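Local coordinates for ABC transporter, ATP binding protein (Sulfolobus solfataricus, PDB 1OXX), which hydrolyses ATP to drive glucose uptake, as the energy-coupling subunit of the GlcSTUV ABC transporter, at residues Gly249-Glu254 against Val265-Asp270; Ala272-Arg277 against Ile347-Lys352. The protein carries 1 engineered substitution. All blocks are in the same frame, centred on the assembly; numbering follows the deposited sequence.

Contact 1. Residues Gly249-Glu254 against Val265-Asp270; sequences GKVTNE and VSVSSD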
ATOM      1  N   GLY A 249       8.624 -24.744 -11.316  1.00  6.76           N
ATOM      2  CA  GLY A 249       9.335 -25.997 -11.431  1.00  7.59           C
ATOM      3  C   GLY A 249       8.448 -27.212 -11.429  1.00  7.63           C
ATOM      4  O   GLY A 249       7.221 -27.120 -11.363  1.00  8.50           O
ATOM      5  N   LYS A 250       9.095 -28.369 -11.479  1.00  7.87           N
ATOM      6  CA  LYS A 250       8.414 -29.643 -11.502  1.00  7.75           C
ATOM      7  C   LYS A 250       8.376 -30.258 -10.112  1.00  8.91           C
ATOM      8  O   LYS A 250       9.389 -30.330  -9.425  1.00  8.94           O
ATOM      9  CB  LYS A 250       9.132 -30.597 -12.458  1.00 13.44           C
ATOM     10  CG  LYS A 250       8.452 -31.949 -12.596  1.00 16.11           C
ATOM     11  CD  LYS A 250       9.237 -32.918 -13.470  1.00 26.25           C
ATOM     12  CE  LYS A 250       8.430 -34.190 -13.736  1.00 27.34           C
ATOM     13  NZ  LYS A 250       9.135 -35.154 -14.630  1.00 37.81           N
ATOM     14  N   VAL A 251       7.206 -30.737  -9.711  1.00  8.52           N
ATOM     15  CA  VAL A 251       7.070 -31.394  -8.425  1.00  9.22           C
ATOM     16  C   VAL A 251       7.640 -32.812  -8.503  1.00  6.71           C
ATOM     17  O   VAL A 251       7.263 -33.584  -9.394  1.00 11.24           O
ATOM     18  CB  VAL A 251       5.588 -31.445  -8.017  1.00  5.76           C
ATOM     19  CG1 VAL A 251       5.369 -32.440  -6.864  1.00 11.23           C
ATOM     20  CG2 VAL A 251       5.100 -30.041  -7.659  1.00 12.16           C
ATOM     21  N   THR A 252       8.565 -33.139  -7.600  1.00 10.94           N
ATOM     22  CA  THR A 252       9.119 -34.501  -7.509  1.00  7.95           C
ATOM     23  C   THR A 252       9.145 -34.988  -6.052  1.00  7.99           C
ATOM     24  O   THR A 252       8.927 -34.210  -5.121  1.00 10.60           O
ATOM     25  CB  THR A 252      10.549 -34.585  -8.099  1.00  8.35           C
ATOM     26  OG1 THR A 252      11.518 -34.117  -7.150  1.00 13.44           O
ATOM     27  CG2 THR A 252      10.718 -33.670  -9.278  1.00 11.58           C
ATOM     28  N   ASN A 253       9.425 -36.278  -5.870  1.00 12.40           N
ATOM     29  CA  ASN A 253       9.513 -36.865  -4.531  1.00 13.80           C
ATOM     30  C   ASN A 253      10.587 -36.208  -3.706  1.00 12.86           C
ATOM     31  O   ASN A 253      10.572 -36.265  -2.477  1.00 16.94           O
ATOM     32  CB  ASN A 253       9.878 -38.348  -4.607  1.00 11.10           C
ATOM     33  CG  ASN A 253       8.761 -39.205  -5.130  1.00 16.32           C
ATOM     34  OD1 ASN A 253       8.981 -40.355  -5.521  1.00 18.76           O
ATOM     35  ND2 ASN A 253       7.551 -38.671  -5.120  1.00 16.05           N
ATOM     36  N   GLU A 254      11.541 -35.598  -4.396  1.00 16.77           N
ATOM     37  CA  GLU A 254      12.690 -35.009  -3.746  1.00 16.09           C
ATOM     38  C   GLU A 254      12.562 -33.496  -3.592  1.00 12.93           C
ATOM     39  O   GLU A 254      13.421 -32.848  -2.991  1.00 19.90           O
ATOM     40  CB  GLU A 254      13.937 -35.386  -4.552  1.00 13.11           C
ATOM     41  CG  GLU A 254      13.976 -36.866  -4.936  1.00 30.30           C
ATOM     42  CD  GLU A 254      13.970 -37.770  -3.717  1.00 12.45           C
ATOM     43  OE1 GLU A 254      14.788 -37.524  -2.805  1.00 39.89           O
ATOM     44  OE2 GLU A 254      13.145 -38.709  -3.642  1.00 14.94           O
ATOM     45  N   VAL A 265       9.893 -28.729  -0.847  1.00  6.09           N
ATOM     46  CA  VAL A 265       8.475 -28.489  -0.619  1.00  7.88           C
ATOM     47  C   VAL A 265       7.705 -29.211  -1.707  1.00  8.62           C
ATOM     48  O   VAL A 265       8.276 -29.647  -2.684  1.00  8.45           O
ATOM     49  CB  VAL A 265       8.124 -26.976  -0.635  1.00  9.26           C
ATOM     50  CG1 VAL A 265       8.770 -26.269   0.553  1.00  9.36           C
ATOM     51  CG2 VAL A 265       8.526 -26.333  -1.957  1.00  6.35           C
ATOM     52  N   SER A 266       6.400 -29.341  -1.523  1.00 10.60           N
ATOM     53  CA  SER A 266       5.568 -30.007  -2.509  1.00  9.70           C
ATOM     54  C   SER A 266       4.150 -29.431  -2.504  1.00 11.17           C
ATOM     55  O   SER A 266       3.746 -28.737  -1.583  1.00  9.95           O
ATOM     56  CB  SER A 266       5.531 -31.510  -2.208  1.00 14.48           C
ATOM     57  OG  SER A 266       4.833 -32.238  -3.207  1.00 18.94           O
ATOM     58  N   VAL A 267       3.438 -29.692  -3.590  1.00 11.90           N
ATOM     59  CA  VAL A 267       2.025 -29.383  -3.730  1.00 10.10           C
ATOM     60  C   VAL A 267       1.454 -30.552  -4.530  1.00 12.89           C
ATOM     61  O   VAL A 267       2.207 -31.361  -5.074  1.00 10.09           O
ATOM     62  CB  VAL A 267       1.751 -28.050  -4.461  1.00 12.12           C
ATOM     63  CG1 VAL A 267       2.074 -26.862  -3.571  1.00 15.55           C
ATOM     64  CG2 VAL A 267       2.521 -27.987  -5.756  1.00 17.39           C
ATOM     65  N   SER A 268       0.129 -30.611  -4.613  1.00 13.82           N
ATOM     66  CA  SER A 268      -0.580 -31.715  -5.246  1.00 17.02           C
ATOM     67  C   SER A 268      -0.556 -31.723  -6.778  1.00 15.72           C
ATOM     68  O   SER A 268      -0.840 -32.750  -7.404  1.00 22.91           O
ATOM     69  CB  SER A 268      -2.030 -31.680  -4.766  1.00 13.19           C
ATOM     70  OG  SER A 268      -2.110 -31.978  -3.384  1.00 26.75           O
ATOM     71  N   SER A 269      -0.209 -30.591  -7.376  1.00 11.55           N
ATOM     72  CA  SER A 269      -0.190 -30.448  -8.828  1.00  9.72           C
ATOM     73  C   SER A 269       1.113 -30.934  -9.483  1.00 12.15           C
ATOM     74  O   SER A 269       2.092 -31.228  -8.804  1.00 12.56           O
ATOM     75  CB  SER A 269      -0.446 -28.983  -9.189  1.00  9.33           C
ATOM     76  OG  SER A 269       0.481 -28.126  -8.540  1.00 12.66           O
ATOM     77  N   ASP A 270       1.125 -30.969 -10.814  1.00 10.57           N
ATOM     78  CA  ASP A 270       2.265 -31.456 -11.578  1.00 11.42           C
ATOM     79  C   ASP A 270       3.451 -30.509 -11.477  1.00 11.28           C
ATOM     80  O   ASP A 270       4.608 -30.932 -11.406  1.00  8.69           O
ATOM     81  CB  ASP A 270       1.861 -31.611 -13.044  1.00 16.14           C
ATOM     82  CG  ASP A 270       1.094 -32.894 -13.302  0.50 18.15           C
ATOM     83  OD1 ASP A 270       1.135 -33.801 -12.440  0.50 15.82           O
ATOM     84  OD2 ASP A 270       0.431 -33.087 -14.341  0.50 21.14           O
TER
HETATM   85  O   HOH W   1       5.319 -33.696 -11.364  1.00 32.02           O
HETATM   86  O   HOH W   2       6.377 -34.434  -3.659  1.00 38.70           O

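Contact 2. Residues Ala272-Arg277 against Ile347-Lys352; sequences AIIGIR and IKVFEK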
ATOM      1  N   ALA A 272       4.783 -26.436  -9.871  1.00  5.49           N
ATOM      2  CA  ALA A 272       4.582 -25.511  -8.764  1.00  8.21           C
ATOM      3  C   ALA A 272       5.254 -24.187  -9.009  1.00  7.79           C
ATOM      4  O   ALA A 272       6.237 -24.103  -9.730  1.00  7.84           O
ATOM      5  CB  ALA A 272       5.132 -26.099  -7.481  1.00  7.19           C
ATOM      6  N   ILE A 273       4.709 -23.154  -8.367  1.00  7.10           N
ATOM      7  CA  ILE A 273       5.324 -21.850  -8.352  1.00  7.40           C
ATOM      8  C   ILE A 273       5.992 -21.694  -6.994  1.00  8.29           C
ATOM      9  O   ILE A 273       5.368 -21.928  -5.958  1.00  7.94           O
ATOM     10  CB  ILE A 273       4.284 -20.765  -8.549  1.00  9.79           C
ATOM     11  CG1 ILE A 273       3.616 -20.926  -9.918  1.00 16.07           C
ATOM     12  CG2 ILE A 273       4.921 -19.390  -8.399  1.00 16.32           C
ATOM     13  CD1 ILE A 273       2.410 -20.041 -10.121  1.00 30.27           C
ATOM     14  N   ILE A 274       7.266 -21.348  -7.012  1.00  8.28           N
ATOM     15  CA  ILE A 274       8.018 -21.097  -5.802  1.00  7.23           C
ATOM     16  C   ILE A 274       8.149 -19.586  -5.652  1.00  6.74           C
ATOM     17  O   ILE A 274       8.470 -18.894  -6.611  1.00  7.07           O
ATOM     18  CB  ILE A 274       9.432 -21.730  -5.923  1.00  9.32           C
ATOM     19  CG1 ILE A 274       9.363 -23.255  -5.925  1.00 12.71           C
ATOM     20  CG2 ILE A 274      10.357 -21.235  -4.813  1.00  8.35           C
ATOM     21  CD1 ILE A 274       9.049 -23.827  -4.587  1.00  9.17           C
ATOM     22  N   GLY A 275       7.917 -19.102  -4.434  1.00  5.47           N
ATOM     23  CA  GLY A 275       8.157 -17.723  -4.073  1.00  5.87           C
ATOM     24  C   GLY A 275       9.231 -17.672  -3.011  1.00  5.95           C
ATOM     25  O   GLY A 275       9.115 -18.322  -1.969  1.00  7.51           O
ATOM     26  N   ILE A 276      10.301 -16.925  -3.279  1.00  5.06           N
ATOM     27  CA  ILE A 276      11.363 -16.744  -2.283  1.00  5.22           C
ATOM     28  C   ILE A 276      11.822 -15.289  -2.332  1.00  4.72           C
ATOM     29  O   ILE A 276      12.258 -14.770  -3.368  1.00  5.46           O
ATOM     30  CB  ILE A 276      12.532 -17.783  -2.459  1.00  5.75           C
ATOM     31  CG1 ILE A 276      13.498 -17.741  -1.263  1.00  5.92           C
ATOM     32  CG2 ILE A 276      13.276 -17.613  -3.776  1.00  7.54           C
ATOM     33  CD1 ILE A 276      12.976 -18.456  -0.009  1.00  7.95           C
ATOM     34  N   ARG A 277      11.650 -14.600  -1.212  1.00  3.54           N
ATOM     35  CA  ARG A 277      12.019 -13.193  -1.160  1.00  3.60           C
ATOM     36  C   ARG A 277      13.542 -13.027  -1.159  1.00  5.16           C
ATOM     37  O   ARG A 277      14.277 -13.898  -0.680  1.00  5.07           O
ATOM     38  CB  ARG A 277      11.376 -12.533   0.050  1.00  4.59           C
ATOM     39  CG  ARG A 277       9.864 -12.512  -0.002  1.00  4.93           C
ATOM     40  CD  ARG A 277       9.243 -11.497   0.978  1.00  4.71           C
ATOM     41  NE  ARG A 277       7.803 -11.680   1.060  1.00  4.06           N
ATOM     42  CZ  ARG A 277       6.926 -11.232   0.168  1.00  3.90           C
ATOM     43  NH1 ARG A 277       7.320 -10.501  -0.872  1.00  5.14           N
ATOM     44  NH2 ARG A 277       5.631 -11.470   0.344  1.00  5.14           N
ATOM     45  N   ILE A 347      10.195 -20.435   2.285  1.00  6.56           N
ATOM     46  CA  ILE A 347       9.827 -20.835   0.944  1.00  7.15           C
ATOM     47  C   ILE A 347       8.311 -20.849   0.825  1.00  7.61           C
ATOM     48  O   ILE A 347       7.618 -21.475   1.637  1.00 10.34           O
ATOM     49  CB  ILE A 347      10.349 -22.248   0.620  1.00  6.21           C
ATOM     50  CG1 ILE A 347      11.876 -22.362   0.741  1.00  5.79           C
ATOM     51  CG2 ILE A 347       9.833 -22.692  -0.741  1.00 10.30           C
ATOM     52  CD1 ILE A 347      12.388 -23.799   0.803  1.00  7.43           C
ATOM     53  N   LYS A 348       7.787 -20.128  -0.152  1.00  4.37           N
ATOM     54  CA  LYS A 348       6.362 -20.136  -0.437  1.00  5.85           C
ATOM     55  C   LYS A 348       6.144 -20.999  -1.659  1.00  6.67           C
ATOM     56  O   LYS A 348       6.952 -20.991  -2.594  1.00  7.64           O
ATOM     57  CB  LYS A 348       5.850 -18.734  -0.674  1.00  6.93           C
ATOM     58  CG  LYS A 348       6.015 -17.840   0.545  1.00  7.79           C
ATOM     59  CD  LYS A 348       6.263 -16.423   0.142  1.00 10.33           C
ATOM     60  CE  LYS A 348       6.454 -15.465   1.333  1.00  8.15           C
ATOM     61  NZ  LYS A 348       7.610 -15.717   2.228  1.00  9.07           N
ATOM     62  N   VAL A 349       5.082 -21.785  -1.642  1.00  6.81           N
ATOM     63  CA  VAL A 349       4.810 -22.659  -2.772  1.00  6.05           C
ATOM     64  C   VAL A 349       3.330 -22.654  -3.082  1.00  6.41           C
ATOM     65  O   VAL A 349       2.495 -22.608  -2.173  1.00  7.78           O
ATOM     66  CB  VAL A 349       5.366 -24.094  -2.533  1.00  7.63           C
ATOM     67  CG1 VAL A 349       4.618 -24.801  -1.426  1.00  7.74           C
ATOM     68  CG2 VAL A 349       5.333 -24.918  -3.822  1.00  8.24           C
ATOM     69  N   PHE A 350       3.035 -22.626  -4.376  1.00  5.70           N
ATOM     70  CA  PHE A 350       1.662 -22.608  -4.889  1.00  6.21           C
ATOM     71  C   PHE A 350       1.509 -23.575  -6.043  1.00  7.16           C
ATOM     72  O   PHE A 350       2.467 -23.848  -6.776  1.00  7.92           O
ATOM     73  CB  PHE A 350       1.292 -21.209  -5.384  1.00  7.88           C
ATOM     74  CG  PHE A 350       1.582 -20.120  -4.388  1.00 10.13           C
ATOM     75  CD1 PHE A 350       2.790 -19.436  -4.419  1.00  8.62           C
ATOM     76  CD2 PHE A 350       0.660 -19.810  -3.408  1.00  8.83           C
ATOM     77  CE1 PHE A 350       3.062 -18.469  -3.501  1.00 11.77           C
ATOM     78  CE2 PHE A 350       0.929 -18.837  -2.492  1.00  8.69           C
ATOM     79  CZ  PHE A 350       2.128 -18.160  -2.544  1.00  7.57           C
ATOM     80  N   GLU A 351       0.305 -24.106  -6.206  1.00 12.68           N
ATOM     81  CA  GLU A 351       0.044 -24.989  -7.331  1.00 11.73           C
ATOM     82  C   GLU A 351       0.079 -24.154  -8.595  1.00 15.46           C
ATOM     83  O   GLU A 351      -0.389 -23.022  -8.608  1.00 16.87           O
ATOM     84  CB  GLU A 351      -1.335 -25.646  -7.206  1.00 13.22           C
ATOM     85  CG  GLU A 351      -1.445 -26.621  -6.053  1.00  9.58           C
ATOM     86  CD  GLU A 351      -2.798 -27.297  -5.985  1.00 29.79           C
ATOM     87  OE1 GLU A 351      -3.187 -27.736  -4.883  1.00 25.44           O
ATOM     88  OE2 GLU A 351      -3.465 -27.392  -7.036  1.00 29.10           O
ATOM     89  N   LYS A 352       0.642 -24.701  -9.660  1.00 14.14           N
ATOM     90  CA  LYS A 352       0.566 -24.036 -10.944  1.00 15.97           C
ATOM     91  C   LYS A 352      -0.682 -24.587 -11.627  1.00 25.51           C
ATOM     92  O   LYS A 352      -0.768 -25.794 -11.865  1.00 23.33           O
ATOM     93  CB  LYS A 352       1.816 -24.307 -11.777  1.00 21.30           C
ATOM     94  CG  LYS A 352       1.674 -23.945 -13.251  1.00 27.11           C
ATOM     95  CD  LYS A 352       1.932 -22.475 -13.505  1.00 30.19           C
ATOM     96  CE  LYS A 352       1.857 -22.163 -14.995  1.00 41.41           C
ATOM     97  NZ  LYS A 352       2.621 -23.150 -15.817  1.00 38.22           N
TER
HETATM   98  O   HOH W   3      10.543 -15.780   1.115  1.00  9.05           O
HETATM   99  O   HOH W   4       8.237 -13.405   3.581  1.00  9.66           O

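Contact 1. Residues Gly249-Glu254 against Val265-Asp270
In V251, CG1 stands anti to the backbone N (chi1 165°) and CG2 anti to the carbonyl carbon, which turns the two methyls to different parts of the 265-270 loop. Strand 245-252 belongs to a five-stranded antiparallel sheet in the C-terminal part of the chain, and the loop is the connection from strand 261-263 to strand 271-276 of the same sheet. V251 CG2 lies 3.4 Å from S269 O and also meets V267 CG2 at 3.8 Å, the two valine side chains crossing at about a right angle. V251 CG1 comes to 3.7 Å from S266 OG and close to V267 O. A short branched side chain suits this place, since it reaches several points of the loop without a long, flexible tail. An alanine here would probably open a gap beside V267 CG2 and S266 OG, while the backbone bond to D270 O would remain.

That bond is formed by V251 N, which donates to D270 O at 3.1 Å and nearly straight (166° at the hydrogen), the donor lying 29° from the carbonyl plane. The backbones of G249 and A272 are hydrogen-bonded next door, so the bond to D270 O continues the ladder one step into the loop. Further along, T252 OG1 accepts from E254 N, an ST turn just where strand 245-252 ends, and is also hydrogen-bonded to G255 O. Water 2 joins T252 O to S266 OG. Water 1 donates to V251 O at 2.8 Å and to D270 O at 2.9 Å, giving D270 O a second donor besides V251 N.

Contact 2. Residues Ala272-Arg277 against Ile347-Lys352
G275 and K348, like I273 and F350, form hydrogen-bonded pairs of an antiparallel ladder; the axes of 272-276 and 348-351 make 158°. Four backbone bonds close the two pairs. G275 N reaches K348 O at 2.8 Å from above the carbonyl plane, whereas F350 N and K348 N lie in the planes of their acceptors, I273 O and G275 O. CA-H...O contacts fill in between, V349 CA approaching I273 O to 3.3 Å.

Apolar contacts gather on the I274 and V349 face, where branched side chains suit the packing of V265 on both: I274 CD1 lies on V349 CG2 at 3.9 Å and also meets I347 CG2. On the other face, I273 and F350 both touch I235 of helix 235-241. A side chain at G275 would start there, close to K348 CB and the F350 ring; glycine avoids that crowding.

The charged side chains R277 and K348 meet at one end. K348 NZ and R277 NE, 4.2 Å apart, share water 4, which meets the guanidinium edge in its plane; water 3 bridges K348 NZ to R277 N. R277 NH2 also bonds to Y229 O, and NH1 to A238 O and E243 O, beside a cation-pi contact with Y229. With water between them, the like charges are probably partly screened.

Contact 1 closes along the chain before contact 2 opens, and their centres lie about 10 Å apart. Both belong to one antiparallel sheet, in which strand 271-276 runs between strands 245-252 and 348-351. The two contacts also meet directly: V267 CG2 packs on A272 CB at 3.7 Å, and S269 OG, hydrogen-bonded to R271 O, merely packs against E351 CB at 3.4 Å. The loop of contact 1 thus lies against the strands of contact 2. Contact 2 brings the end of the chain back to a strand some 70 residues earlier, placing the C-terminal strand at one edge of this sheet, away from the annotated ATP-binding residues.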